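PDB 7A9J: Cfl from Pectobacterium brasiliense, which probably activates carboxylic acids such as coronafacic acid with ATP and joins them to amines as amides, as a member of the AMP-binding enzyme family. Local coordinates for residues 121-126 against 144-149; 218-223 against 302-307; 375-380 against 404-409; 438-443 against 490-495. The protein carries 1 engineered substitution. One frame throughout, in Å; residues are numbered along the deposited sequence.

The four contacts follow one another along the chain, each closing before the next opens. Contact 1 pairs two strands of a parallel sheet, contact 2 ties a surface loop to the start of a strand, contact 3 is a bulged antiparallel pairing, and contact 4 packs a helix in the C-terminal domain of the AMP-binding family. Contacts 1 and 4 are the most remote, with centres about 55 Å apart on opposite sides of the chain's centre; contacts 3 and 4 approach most closely, nearest atoms about 7 Å apart. Of the contacts, 3 and 2 come near the bound indenone acid: the side chain of L404 in contact 3 is about 10 Å from it, that of N218 in contact 2 about 12 Å.

Contact 1: 121-126 against 144-149; sequences CAYIGD and EKIWVI
The carbonyl oxygen C121 O receives E144 N at 2.7 Å, the shortest of five main-chain bonds joining adjacent strands of a five-stranded parallel sheet. Helices 127-132 and 134-138 lie in the connection, which makes this a beta-alpha-beta crossover. The donor stands 35° out of the C121 carbonyl plane, a less regular start than what follows: Y123 gives its N-H to K145 and its O to W147, and G125 repeats the pattern with W147 and I149, Y123 N lying 2.9 Å from K145 O.

On one face, the Y123 ring swings away from its backbone N (chi1 166°), which brings CD1 to within 3.6 Å of I146 CG2; helix 127-132 covers this face through F130. The phenol runs on past G125, which has no side chain there, to bond H78 through OH. D126 is the N-cap of helix 127-132; its OD2 forms a salt bridge with R129 and accepts G80 N.

The other face carries the W147 indole, with K145 CB lying 3.3 Å above one side of the ring plane, near its rim. The benzo carbons then meet the neighbouring strand obliquely: CE3 lies 3.8 Å from I124 CG1, and CZ3 4.0 Å from A122 CB.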
loop_
_atom_site.group_PDB
_atom_site.type_symbol
_atom_site.label_atom_id
_atom_site.label_comp_id
_atom_site.label_asym_id
_atom_site.label_seq_id
_atom_site.Cartn_x
_atom_site.Cartn_y
_atom_site.Cartn_z
ATOM N N CYS A 121 -13.857 -0.641 -23.071
ATOM C CA CYS A 121 -14.014 -0.139 -24.427
ATOM C C CYS A 121 -13.155 1.085 -24.716
ATOM O O CYS A 121 -13.196 1.609 -25.841
ATOM C CB CYS A 121 -15.488 0.158 -24.728
ATOM S SG CYS A 121 -16.093 1.573 -23.836
ATOM N N ALA A 122 -12.367 1.550 -23.754
ATOM C CA ALA A 122 -11.412 2.604 -24.046
ATOM C C ALA A 122 -10.160 2.396 -23.204
ATOM O O ALA A 122 -10.199 1.743 -22.163
ATOM C CB ALA A 122 -12.014 4.000 -23.794
ATOM N N TYR A 123 -9.050 2.989 -23.661
ATOM C CA TYR A 123 -7.774 2.937 -22.947
ATOM C C TYR A 123 -7.183 4.353 -22.913
ATOM O O TYR A 123 -7.226 5.065 -23.918
ATOM C CB TYR A 123 -6.839 1.947 -23.678
ATOM C CG TYR A 123 -5.395 2.009 -23.297
ATOM C CD1 TYR A 123 -4.553 2.994 -23.839
ATOM C CD2 TYR A 123 -4.846 1.065 -22.446
ATOM C CE1 TYR A 123 -3.203 3.046 -23.523
ATOM C CE2 TYR A 123 -3.487 1.101 -22.101
ATOM C CZ TYR A 123 -2.680 2.082 -22.617
ATOM O OH TYR A 123 -1.322 2.175 -22.360
ATOM N N ILE A 124 -6.662 4.767 -21.747
ATOM C CA ILE A 124 -5.896 6.011 -21.607
ATOM C C ILE A 124 -4.547 5.672 -20.982
ATOM O O ILE A 124 -4.491 5.074 -19.901
ATOM C CB ILE A 124 -6.635 7.045 -20.749
ATOM C CG1 ILE A 124 -7.947 7.460 -21.420
ATOM C CG2 ILE A 124 -5.805 8.353 -20.575
ATOM C CD1 ILE A 124 -8.849 8.319 -20.492
ATOM N N GLY A 125 -3.471 6.022 -21.664
ATOM C CA GLY A 125 -2.143 5.698 -21.186
ATOM C C GLY A 125 -1.169 6.815 -21.503
ATOM O O GLY A 125 -1.505 7.793 -22.187
ATOM N N ASP A 126 0.046 6.679 -20.977
ATOM C CA ASP A 126 1.106 7.613 -21.311
ATOM C C ASP A 126 2.088 6.972 -22.259
ATOM O O ASP A 126 1.967 5.795 -22.651
ATOM C CB ASP A 126 1.797 8.201 -20.059
ATOM C CG ASP A 126 2.516 7.185 -19.205
ATOM O OD1 ASP A 126 2.701 6.022 -19.636
ATOM O OD2 ASP A 126 2.891 7.564 -18.045
ATOM N N GLU A 144 -12.658 0.993 -28.460
ATOM C CA GLU A 144 -13.104 1.942 -29.487
ATOM C C GLU A 144 -12.266 3.227 -29.532
ATOM O O GLU A 144 -12.232 3.905 -30.579
ATOM C CB GLU A 144 -14.565 2.322 -29.249
ATOM C CG GLU A 144 -15.547 1.169 -29.211
ATOM C CD GLU A 144 -16.859 1.547 -28.498
ATOM O OE1 GLU A 144 -17.318 2.716 -28.623
ATOM O OE2 GLU A 144 -17.421 0.672 -27.798
ATOM N N LYS A 145 -11.666 3.610 -28.409
ATOM C CA LYS A 145 -10.783 4.756 -28.287
ATOM C C LYS A 145 -9.575 4.374 -27.452
ATOM O O LYS A 145 -9.717 3.810 -26.363
ATOM C CB LYS A 145 -11.483 5.930 -27.593
ATOM C CG LYS A 145 -12.772 6.348 -28.302
ATOM C CD LYS A 145 -12.461 7.036 -29.568
ATOM C CE LYS A 145 -13.746 7.155 -30.441
ATOM N NZ LYS A 145 -13.566 8.009 -31.638
ATOM N N ILE A 146 -8.409 4.750 -27.945
ATOM C CA ILE A 146 -7.128 4.608 -27.264
ATOM C C ILE A 146 -6.506 6.006 -27.293
ATOM O O ILE A 146 -6.108 6.460 -28.356
ATOM C CB ILE A 146 -6.220 3.606 -28.014
ATOM C CG1 ILE A 146 -6.901 2.238 -28.102
ATOM C CG2 ILE A 146 -4.810 3.538 -27.388
ATOM C CD1 ILE A 146 -6.205 1.269 -29.051
ATOM N N TRP A 147 -6.346 6.643 -26.140
ATOM C CA TRP A 147 -5.672 7.932 -26.055
ATOM C C TRP A 147 -4.333 7.772 -25.343
ATOM O O TRP A 147 -4.246 7.056 -24.326
ATOM C CB TRP A 147 -6.515 8.947 -25.278
ATOM C CG TRP A 147 -7.829 9.407 -25.914
ATOM C CD1 TRP A 147 -7.997 10.417 -26.831
ATOM C CD2 TRP A 147 -9.149 8.926 -25.605
ATOM N NE1 TRP A 147 -9.340 10.571 -27.142
ATOM C CE2 TRP A 147 -10.066 9.687 -26.386
ATOM C CE3 TRP A 147 -9.645 7.934 -24.757
ATOM C CZ2 TRP A 147 -11.433 9.461 -26.357
ATOM C CZ3 TRP A 147 -10.996 7.719 -24.699
ATOM C CH2 TRP A 147 -11.892 8.507 -25.496
ATOM N N VAL A 148 -3.302 8.425 -25.872
ATOM C CA VAL A 148 -1.915 8.252 -25.418
ATOM C C VAL A 148 -1.302 9.642 -25.269
ATOM O O VAL A 148 -1.274 10.425 -26.239
ATOM C CB VAL A 148 -1.085 7.432 -26.408
ATOM C CG1 VAL A 148 0.384 7.303 -25.934
ATOM C CG2 VAL A 148 -1.744 6.107 -26.691
ATOM N N ILE A 149 -0.806 9.939 -24.077
ATOM C CA ILE A 149 -0.063 11.177 -23.878
ATOM C C ILE A 149 1.243 11.080 -24.635
ATOM O O ILE A 149 1.981 10.087 -24.507
ATOM C CB ILE A 149 0.189 11.397 -22.376
ATOM C CG1 ILE A 149 -1.137 11.462 -21.626
ATOM C CG2 ILE A 149 1.041 12.663 -22.176
ATOM C CD1 ILE A 149 -0.967 11.570 -20.071
#

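Contact 2: 218-223 against 302-307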
loop_
_atom_site.group_PDB
_atom_site.type_symbol
_atom_site.label_atom_id
_atom_site.label_comp_id
_atom_site.label_asym_id
_atom_site.label_seq_id
_atom_site.Cartn_x
_atom_site.Cartn_y
_atom_site.Cartn_z
ATOM N N ASN A 218 -2.688 12.554 8.570
ATOM C CA ASN A 218 -2.670 13.472 9.714
ATOM C C ASN A 218 -1.316 14.164 9.757
ATOM O O ASN A 218 -0.506 13.947 10.663
ATOM C CB ASN A 218 -2.986 12.718 11.023
ATOM C CG ASN A 218 -4.293 12.036 10.976
ATOM O OD1 ASN A 218 -5.332 12.693 10.922
ATOM N ND2 ASN A 218 -4.286 10.680 11.047
ATOM N N PRO A 219 -1.068 15.091 8.816
ATOM C CA PRO A 219 0.159 15.892 8.893
ATOM C C PRO A 219 0.150 16.731 10.159
ATOM O O PRO A 219 -0.904 17.116 10.669
ATOM C CB PRO A 219 0.089 16.808 7.639
ATOM C CG PRO A 219 -1.352 16.738 7.157
ATOM C CD PRO A 219 -2.003 15.521 7.754
ATOM N N ARG A 220 1.329 17.152 10.576
ATOM C CA ARG A 220 1.363 18.036 11.733
ATOM C C ARG A 220 1.003 19.460 11.339
ATOM O O ARG A 220 1.011 19.830 10.166
ATOM C CB ARG A 220 2.737 18.027 12.397
ATOM C CG ARG A 220 3.201 16.627 12.878
ATOM C CD ARG A 220 4.509 16.792 13.638
ATOM N NE ARG A 220 4.883 15.648 14.445
ATOM C CZ ARG A 220 5.925 15.656 15.271
ATOM N NH1 ARG A 220 6.652 16.760 15.371
ATOM N NH2 ARG A 220 6.236 14.583 15.999
ATOM N N LEU A 221 0.624 20.234 12.343
ATOM C CA LEU A 221 0.401 21.658 12.156
ATOM C C LEU A 221 1.711 22.309 11.704
ATOM O O LEU A 221 2.740 22.124 12.365
ATOM C CB LEU A 221 -0.089 22.274 13.475
ATOM C CG LEU A 221 -0.517 23.731 13.486
ATOM C CD1 LEU A 221 -1.779 23.929 12.650
ATOM C CD2 LEU A 221 -0.681 24.333 14.914
ATOM N N PRO A 222 1.729 23.032 10.586
ATOM C CA PRO A 222 2.967 23.705 10.167
ATOM C C PRO A 222 3.357 24.791 11.152
ATOM O O PRO A 222 2.540 25.288 11.925
ATOM C CB PRO A 222 2.634 24.297 8.789
ATOM C CG PRO A 222 1.154 24.207 8.649
ATOM C CD PRO A 222 0.684 23.085 9.549
ATOM N N LYS A 223 4.642 25.126 11.148
ATOM C CA LYS A 223 5.121 26.168 12.043
ATOM C C LYS A 223 5.065 27.553 11.401
ATOM O O LYS A 223 4.896 28.546 12.121
ATOM C CB LYS A 223 6.545 25.836 12.524
ATOM C CG LYS A 223 7.056 26.704 13.692
ATOM C CD LYS A 223 7.209 25.924 15.017
ATOM C CE LYS A 223 7.668 26.839 16.169
ATOM N NZ LYS A 223 7.922 26.093 17.460
ATOM N N LEU A 302 13.533 14.330 8.796
ATOM C CA LEU A 302 12.164 13.834 8.763
ATOM C C LEU A 302 11.484 13.933 10.121
ATOM O O LEU A 302 10.411 13.341 10.299
ATOM C CB LEU A 302 12.109 12.379 8.283
ATOM C CG LEU A 302 12.605 12.136 6.851
ATOM C CD1 LEU A 302 12.327 10.677 6.532
ATOM C CD2 LEU A 302 11.827 13.093 5.924
ATOM N N SER A 303 12.064 14.694 11.068
ATOM C CA SER A 303 11.534 14.709 12.435
ATOM C C SER A 303 10.124 15.299 12.508
ATOM O O SER A 303 9.322 14.864 13.344
ATOM C CB SER A 303 12.488 15.475 13.377
ATOM O OG SER A 303 12.679 16.802 12.925
ATOM N N GLU A 304 9.804 16.283 11.666
ATOM C CA GLU A 304 8.468 16.877 11.611
ATOM C C GLU A 304 7.548 16.199 10.591
ATOM O O GLU A 304 6.389 16.607 10.451
ATOM C CB GLU A 304 8.547 18.360 11.269
ATOM C CG GLU A 304 9.165 19.252 12.345
ATOM C CD GLU A 304 8.268 19.373 13.564
ATOM O OE1 GLU A 304 8.807 19.447 14.687
ATOM O OE2 GLU A 304 7.021 19.391 13.400
ATOM N N THR A 305 8.046 15.213 9.855
ATOM C CA THR A 305 7.288 14.590 8.776
ATOM C C THR A 305 6.559 13.358 9.286
ATOM O O THR A 305 7.121 12.557 10.044
ATOM C CB THR A 305 8.219 14.191 7.631
ATOM O OG1 THR A 305 9.012 15.334 7.247
ATOM C CG2 THR A 305 7.396 13.663 6.396
ATOM N N VAL A 306 5.311 13.208 8.878
ATOM C CA VAL A 306 4.499 12.071 9.321
ATOM C C VAL A 306 4.625 11.016 8.243
ATOM O O VAL A 306 4.264 11.259 7.095
ATOM C CB VAL A 306 3.025 12.465 9.528
ATOM C CG1 VAL A 306 2.157 11.215 9.838
ATOM C CG2 VAL A 306 2.909 13.446 10.678
ATOM N N CYS A 307 5.160 9.851 8.596
ATOM C CA CYS A 307 5.371 8.772 7.627
ATOM C C CYS A 307 4.487 7.574 7.956
ATOM O O CYS A 307 4.390 7.176 9.121
ATOM C CB CYS A 307 6.845 8.324 7.639
ATOM S SG CYS A 307 7.897 9.742 7.094
HETATM O O HOH W 1 3.700 16.810 9.178
#
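P219 and V306 mark the closest pass of the two backbones, their CA atoms 5.8 Å apart, where an irregular loop runs by a type I turn (L302 to T305) that leads into strand 306-311. Farther along, at R220 and E304, a water joins the chains: it accepts from R220 N at 2.8 Å and donates to E304 O at 3.0 Å.

The side chain of R220 does most of the bridging. Its CG rests 3.9 Å from V306 CG2, and from there the chain runs extended to NE, crossing the E304 side chain at about a right angle. E304 bends at chi2 (-69°), which turns its carboxylate back toward the arginine. NH1 meets E304 OE2 at 3.3 Å in a weak hydrogen bond that forms part of a salt bridge. The carboxylate oxygen comes to the edge of the guanidinium, near its plane, but the two planar groups stand 75° apart, so they do not form a flat, two-pronged pair. Over one face of the guanidinium lies S303 O, 3.7 Å above the plane and displaced toward the rim. V306 also turns CG2 to N218 O, at 3.5 Å.

The loop, which joins helix 203-214 to strand 230-233, is fixed at its start by N218 ND2, bonded to V215 O and to the hydroxyl of Y345. Because R220 and E304 are both exposed, solvent should screen their attraction; the chemistry implies a modest electrostatic tie, supplemented by one water bridge and the buried methyl of V306.

Contact 3: 375-380 against 404-409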
loop_
_atom_site.group_PDB
_atom_site.type_symbol
_atom_site.label_atom_id
_atom_site.label_comp_id
_atom_site.label_asym_id
_atom_site.label_seq_id
_atom_site.Cartn_x
_atom_site.Cartn_y
_atom_site.Cartn_z
ATOM N N ASN A 375 -5.589 -15.376 21.888
ATOM C CA ASN A 375 -5.003 -15.116 20.551
ATOM C C ASN A 375 -5.803 -15.828 19.459
ATOM O O ASN A 375 -6.174 -17.002 19.625
ATOM C CB ASN A 375 -3.551 -15.624 20.524
ATOM C CG ASN A 375 -2.724 -15.103 21.703
ATOM O OD1 ASN A 375 -2.923 -13.971 22.170
ATOM N ND2 ASN A 375 -1.783 -15.886 22.151
ATOM N N GLY A 376 -6.064 -15.140 18.336
ATOM C CA GLY A 376 -6.710 -15.894 17.277
ATOM C C GLY A 376 -6.635 -15.160 15.961
ATOM O O GLY A 376 -6.107 -14.051 15.874
ATOM N N GLU A 377 -7.166 -15.801 14.923
ATOM C CA GLU A 377 -7.187 -15.156 13.609
ATOM C C GLU A 377 -8.056 -13.898 13.575
ATOM O O GLU A 377 -9.201 -13.902 14.032
ATOM C CB GLU A 377 -7.669 -16.147 12.538
ATOM C CG GLU A 377 -7.571 -15.495 11.156
ATOM C CD GLU A 377 -7.893 -16.431 9.993
ATOM O OE1 GLU A 377 -8.444 -17.538 10.233
ATOM O OE2 GLU A 377 -7.599 -16.027 8.841
ATOM N N LEU A 378 -7.503 -12.830 13.005
ATOM C CA LEU A 378 -8.209 -11.568 12.810
ATOM C C LEU A 378 -9.142 -11.690 11.610
ATOM O O LEU A 378 -8.690 -11.996 10.496
ATOM C CB LEU A 378 -7.222 -10.435 12.579
ATOM C CG LEU A 378 -7.796 -9.109 12.186
ATOM C CD1 LEU A 378 -8.717 -8.651 13.293
ATOM C CD2 LEU A 378 -6.599 -8.160 11.960
ATOM N N LEU A 379 -10.431 -11.463 11.861
ATOM C CA LEU A 379 -11.472 -11.352 10.849
ATOM C C LEU A 379 -11.989 -9.918 10.811
ATOM O O LEU A 379 -12.129 -9.274 11.851
ATOM C CB LEU A 379 -12.633 -12.301 11.172
ATOM C CG LEU A 379 -12.313 -13.746 11.569
ATOM C CD1 LEU A 379 -13.575 -14.581 11.713
ATOM C CD2 LEU A 379 -11.415 -14.304 10.529
ATOM N N ILE A 380 -12.291 -9.405 9.619
ATOM C CA ILE A 380 -12.597 -7.981 9.490
ATOM C C ILE A 380 -13.825 -7.801 8.610
ATOM O O ILE A 380 -13.948 -8.444 7.564
ATOM C CB ILE A 380 -11.421 -7.154 8.918
ATOM C CG1 ILE A 380 -10.182 -7.303 9.815
ATOM C CG2 ILE A 380 -11.827 -5.630 8.790
ATOM C CD1 ILE A 380 -8.934 -6.843 9.109
ATOM N N LEU A 404 -13.932 -11.091 6.308
ATOM C CA LEU A 404 -12.724 -11.492 5.597
ATOM C C LEU A 404 -11.725 -12.089 6.589
ATOM O O LEU A 404 -11.341 -11.415 7.547
ATOM C CB LEU A 404 -12.087 -10.299 4.888
ATOM C CG LEU A 404 -10.853 -10.628 4.037
ATOM C CD1 LEU A 404 -10.785 -9.721 2.821
ATOM C CD2 LEU A 404 -9.566 -10.500 4.844
ATOM N N ALA A 405 -11.268 -13.312 6.323
ATOM C CA ALA A 405 -10.225 -13.945 7.127
ATOM C C ALA A 405 -8.859 -13.486 6.643
ATOM O O ALA A 405 -8.463 -13.785 5.514
ATOM C CB ALA A 405 -10.330 -15.473 7.054
ATOM N N THR A 406 -8.132 -12.776 7.497
ATOM C CA THR A 406 -6.872 -12.162 7.083
ATOM C C THR A 406 -5.695 -13.138 7.040
ATOM O O THR A 406 -4.679 -12.817 6.403
ATOM C CB THR A 406 -6.481 -11.061 8.047
ATOM O OG1 THR A 406 -6.297 -11.666 9.339
ATOM C CG2 THR A 406 -7.573 -9.961 8.132
ATOM N N GLY A 407 -5.758 -14.247 7.761
ATOM C CA GLY A 407 -4.634 -15.134 7.938
ATOM C C GLY A 407 -3.631 -14.662 8.970
ATOM O O GLY A 407 -2.602 -15.321 9.136
ATOM N N ASP A 408 -3.913 -13.553 9.659
ATOM C CA ASP A 408 -3.050 -12.959 10.684
ATOM C C ASP A 408 -3.621 -13.238 12.070
ATOM O O ASP A 408 -4.831 -13.182 12.273
ATOM C CB ASP A 408 -2.912 -11.458 10.490
ATOM C CG ASP A 408 -2.138 -11.098 9.206
ATOM O OD1 ASP A 408 -2.451 -10.050 8.617
ATOM O OD2 ASP A 408 -1.288 -11.949 8.784
ATOM N N LEU A 409 -2.741 -13.565 12.998
ATOM C CA LEU A 409 -3.080 -13.802 14.400
ATOM C C LEU A 409 -2.927 -12.513 15.198
ATOM O O LEU A 409 -1.959 -11.778 15.012
ATOM C CB LEU A 409 -2.146 -14.822 14.970
ATOM C CG LEU A 409 -2.239 -16.190 14.300
ATOM C CD1 LEU A 409 -1.311 -17.179 15.001
ATOM C CD2 LEU A 409 -3.673 -16.677 14.447
#
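Two torsions set up this contact: E377 is extended, with CG opposite its backbone N (chi1 -175°), which carries OE2 across to G407, while T406 turns OG1 in between its own N and carbonyl carbon (chi1 62°), aiming it at L378 O. E377 OE2 receives G407 N at 2.8 Å on its anti side, somewhat out of the carboxylate plane. L378 O is gripped twice, by T406 N at 3.1 Å, almost straight along the carbonyl, and by T406 OG1 at 2.7 Å from a more tilted approach.

The same hydroxyl oxygen accepts D408 N at 3.1 Å, closing an ST turn. The chain turns a corner at G407, whose phi is positive (79°), and the register slips here in a beta bulge: E377 pairs with L409 but L379 with A405, and between these pairs one strand advances two residues and the other four. Within the bulge L378 N still bonds D408 O at 2.8 Å, nearly straight. Two apolar contacts flank the backbone bonds, I380 CD1 touching T406 CG2 at 3.5 Å and L379 CD2 touching A405 CB at 3.8 Å.

A405 to D408 read A-T-G-D, consistent with the TGD motif that in relatives lies beside the nucleotide site. D408 is held by R423 and by the hydroxyl of Y334, a residue of the ligand pocket. Strand 376-381 has strand 365-368 as its other neighbour, strand 408-412 goes on to pair with strand 418-423, and L378, I380 and T406 pack on Y334 of strand 331-335.

Contact 4: 438-443 against 490-495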
loop_
_atom_site.group_PDB
_atom_site.type_symbol
_atom_site.label_atom_id
_atom_site.label_comp_id
_atom_site.label_asym_id
_atom_site.label_seq_id
_atom_site.Cartn_x
_atom_site.Cartn_y
_atom_site.Cartn_z
ATOM N N ILE A 438 7.371 -13.929 15.353
ATOM C CA ILE A 438 7.510 -12.481 15.347
ATOM C C ILE A 438 7.672 -11.946 16.768
ATOM O O ILE A 438 8.429 -10.979 16.994
ATOM C CB ILE A 438 6.332 -11.838 14.589
ATOM C CG1 ILE A 438 6.679 -10.387 14.292
ATOM C CG2 ILE A 438 5.041 -11.807 15.394
ATOM C CD1 ILE A 438 5.649 -9.709 13.457
ATOM N N GLU A 439 7.027 -12.587 17.753
ATOM C CA GLU A 439 7.172 -12.126 19.129
ATOM C C GLU A 439 8.581 -12.420 19.667
ATOM O O GLU A 439 9.184 -11.583 20.359
ATOM C CB GLU A 439 6.095 -12.803 20.001
ATOM C CG GLU A 439 6.153 -12.501 21.493
ATOM C CD GLU A 439 5.549 -13.623 22.374
ATOM O OE1 GLU A 439 4.559 -14.278 21.972
ATOM O OE2 GLU A 439 6.079 -13.865 23.483
ATOM N N ILE A 440 9.136 -13.596 19.338
ATOM C CA ILE A 440 10.480 -13.918 19.808
ATOM C C ILE A 440 11.507 -13.017 19.145
ATOM O O ILE A 440 12.447 -12.545 19.802
ATOM C CB ILE A 440 10.815 -15.393 19.544
ATOM C CG1 ILE A 440 9.811 -16.303 20.235
ATOM C CG2 ILE A 440 12.249 -15.690 20.035
ATOM C CD1 ILE A 440 9.965 -17.749 19.831
ATOM N N GLU A 441 11.371 -12.813 17.826
ATOM C CA GLU A 441 12.264 -11.914 17.089
ATOM C C GLU A 441 12.261 -10.525 17.694
ATOM O O GLU A 441 13.321 -9.900 17.844
ATOM C CB GLU A 441 11.838 -11.838 15.613
ATOM C CG GLU A 441 12.086 -13.121 14.810
ATOM C CD GLU A 441 11.183 -13.255 13.584
ATOM O OE1 GLU A 441 10.577 -12.231 13.110
ATOM O OE2 GLU A 441 11.123 -14.367 13.045
ATOM N N ASN A 442 11.080 -10.025 18.067
ATOM C CA ASN A 442 11.021 -8.681 18.628
ATOM C C ASN A 442 11.814 -8.585 19.921
ATOM O O ASN A 442 12.488 -7.588 20.164
ATOM C CB ASN A 442 9.576 -8.244 18.859
ATOM C CG ASN A 442 9.493 -6.851 19.472
ATOM O OD1 ASN A 442 9.824 -5.845 18.826
ATOM N ND2 ASN A 442 9.076 -6.786 20.732
ATOM N N THR A 443 11.780 -9.631 20.742
ATOM C CA THR A 443 12.565 -9.636 21.970
ATOM C C THR A 443 14.058 -9.672 21.667
ATOM O O THR A 443 14.841 -8.931 22.264
ATOM C CB THR A 443 12.157 -10.842 22.823
ATOM O OG1 THR A 443 10.783 -10.691 23.194
ATOM C CG2 THR A 443 13.032 -10.918 24.084
ATOM N N ASP A 490 14.934 -13.827 31.349
ATOM C CA ASP A 490 14.357 -12.674 32.021
ATOM C C ASP A 490 13.196 -12.053 31.255
ATOM O O ASP A 490 12.457 -11.253 31.835
ATOM C CB ASP A 490 15.435 -11.609 32.257
ATOM C CG ASP A 490 16.707 -12.178 32.902
ATOM O OD1 ASP A 490 16.622 -13.121 33.728
ATOM O OD2 ASP A 490 17.805 -11.670 32.580
ATOM N N ASN A 491 13.004 -12.392 29.976
ATOM C CA ASN A 491 12.046 -11.661 29.157
ATOM C C ASN A 491 10.964 -12.506 28.506
ATOM O O ASN A 491 9.947 -11.940 28.096
ATOM C CB ASN A 491 12.771 -10.875 28.052
ATOM C CG ASN A 491 13.615 -9.746 28.600
ATOM O OD1 ASN A 491 13.098 -8.711 29.014
ATOM N ND2 ASN A 491 14.925 -9.937 28.598
ATOM N N LEU A 492 11.145 -13.820 28.378
ATOM C CA LEU A 492 10.175 -14.662 27.686
ATOM C C LEU A 492 9.926 -15.934 28.473
ATOM O O LEU A 492 10.832 -16.464 29.124
ATOM C CB LEU A 492 10.652 -15.067 26.276
ATOM C CG LEU A 492 10.306 -14.044 25.198
ATOM C CD1 LEU A 492 10.746 -14.543 23.849
ATOM C CD2 LEU A 492 8.816 -13.716 25.187
ATOM N N ALA A 493 8.707 -16.450 28.368
ATOM C CA ALA A 493 8.435 -17.776 28.917
ATOM C C ALA A 493 9.387 -18.813 28.321
ATOM O O ALA A 493 9.777 -18.746 27.151
ATOM C CB ALA A 493 6.983 -18.173 28.649
ATOM N N HIS A 494 9.745 -19.804 29.136
ATOM C CA HIS A 494 10.761 -20.760 28.728
ATOM C C HIS A 494 10.336 -21.561 27.500
ATOM O O HIS A 494 11.190 -21.960 26.685
ATOM C CB HIS A 494 11.089 -21.691 29.904
ATOM C CG HIS A 494 12.021 -22.810 29.544
ATOM N ND1 HIS A 494 11.587 -23.987 28.966
ATOM C CD2 HIS A 494 13.367 -22.925 29.662
ATOM C CE1 HIS A 494 12.625 -24.773 28.737
ATOM N NE2 HIS A 494 13.716 -24.154 29.153
ATOM N N TYR A 495 9.038 -21.853 27.348
ATOM C CA TYR A 495 8.666 -22.720 26.234
ATOM C C TYR A 495 8.802 -21.997 24.908
ATOM O O TYR A 495 8.829 -22.651 23.863
ATOM C CB TYR A 495 7.241 -23.255 26.395
ATOM C CG TYR A 495 6.132 -22.221 26.232
ATOM C CD1 TYR A 495 5.461 -22.071 25.012
ATOM C CD2 TYR A 495 5.747 -21.398 27.288
ATOM C CE1 TYR A 495 4.450 -21.161 24.864
ATOM C CE2 TYR A 495 4.729 -20.469 27.138
ATOM C CZ TYR A 495 4.085 -20.349 25.909
ATOM O OH TYR A 495 3.068 -19.429 25.715
#
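L492 provides most of the first shell, pushing its isobutyl group against one side of helix 437-445. CD1 sits 4.1 Å from I440 CG1, the two side chains crossing at about a right angle, and 3.9 Å from T443 OG1, where L492 and T443 approach tip to tip. The other branch, CD2, lies 3.2 Å from E439 OE2 as the two side chains slide past each other in opposite directions. Beside them T443 CG2 touches N491 CB at 4.0 Å. The contact is mainly van der Waals packing of a leucine against carbon and oxygen atoms of three residues on one helical side, E439, I440 and T443.

The next shell helps to hold these groups. E439 has its CG turned away from the backbone N (chi1 176°) and its chain extended, which takes the carboxylate past L492 to form a salt bridge with K496; the lysine probably does more than the leucine to fix OE2. Y487 serves both segments, its hydroxyl bonding T443 O and its backbone O accepting N491 ND2. L492 is also backed by H497.

Farther out, I440 packs on V435 of strand 433-435 and V455 of strand 450-460. The contact thus joins helix 437-445 to the chain just leaving helix 481-491, on its way to strand 500-503.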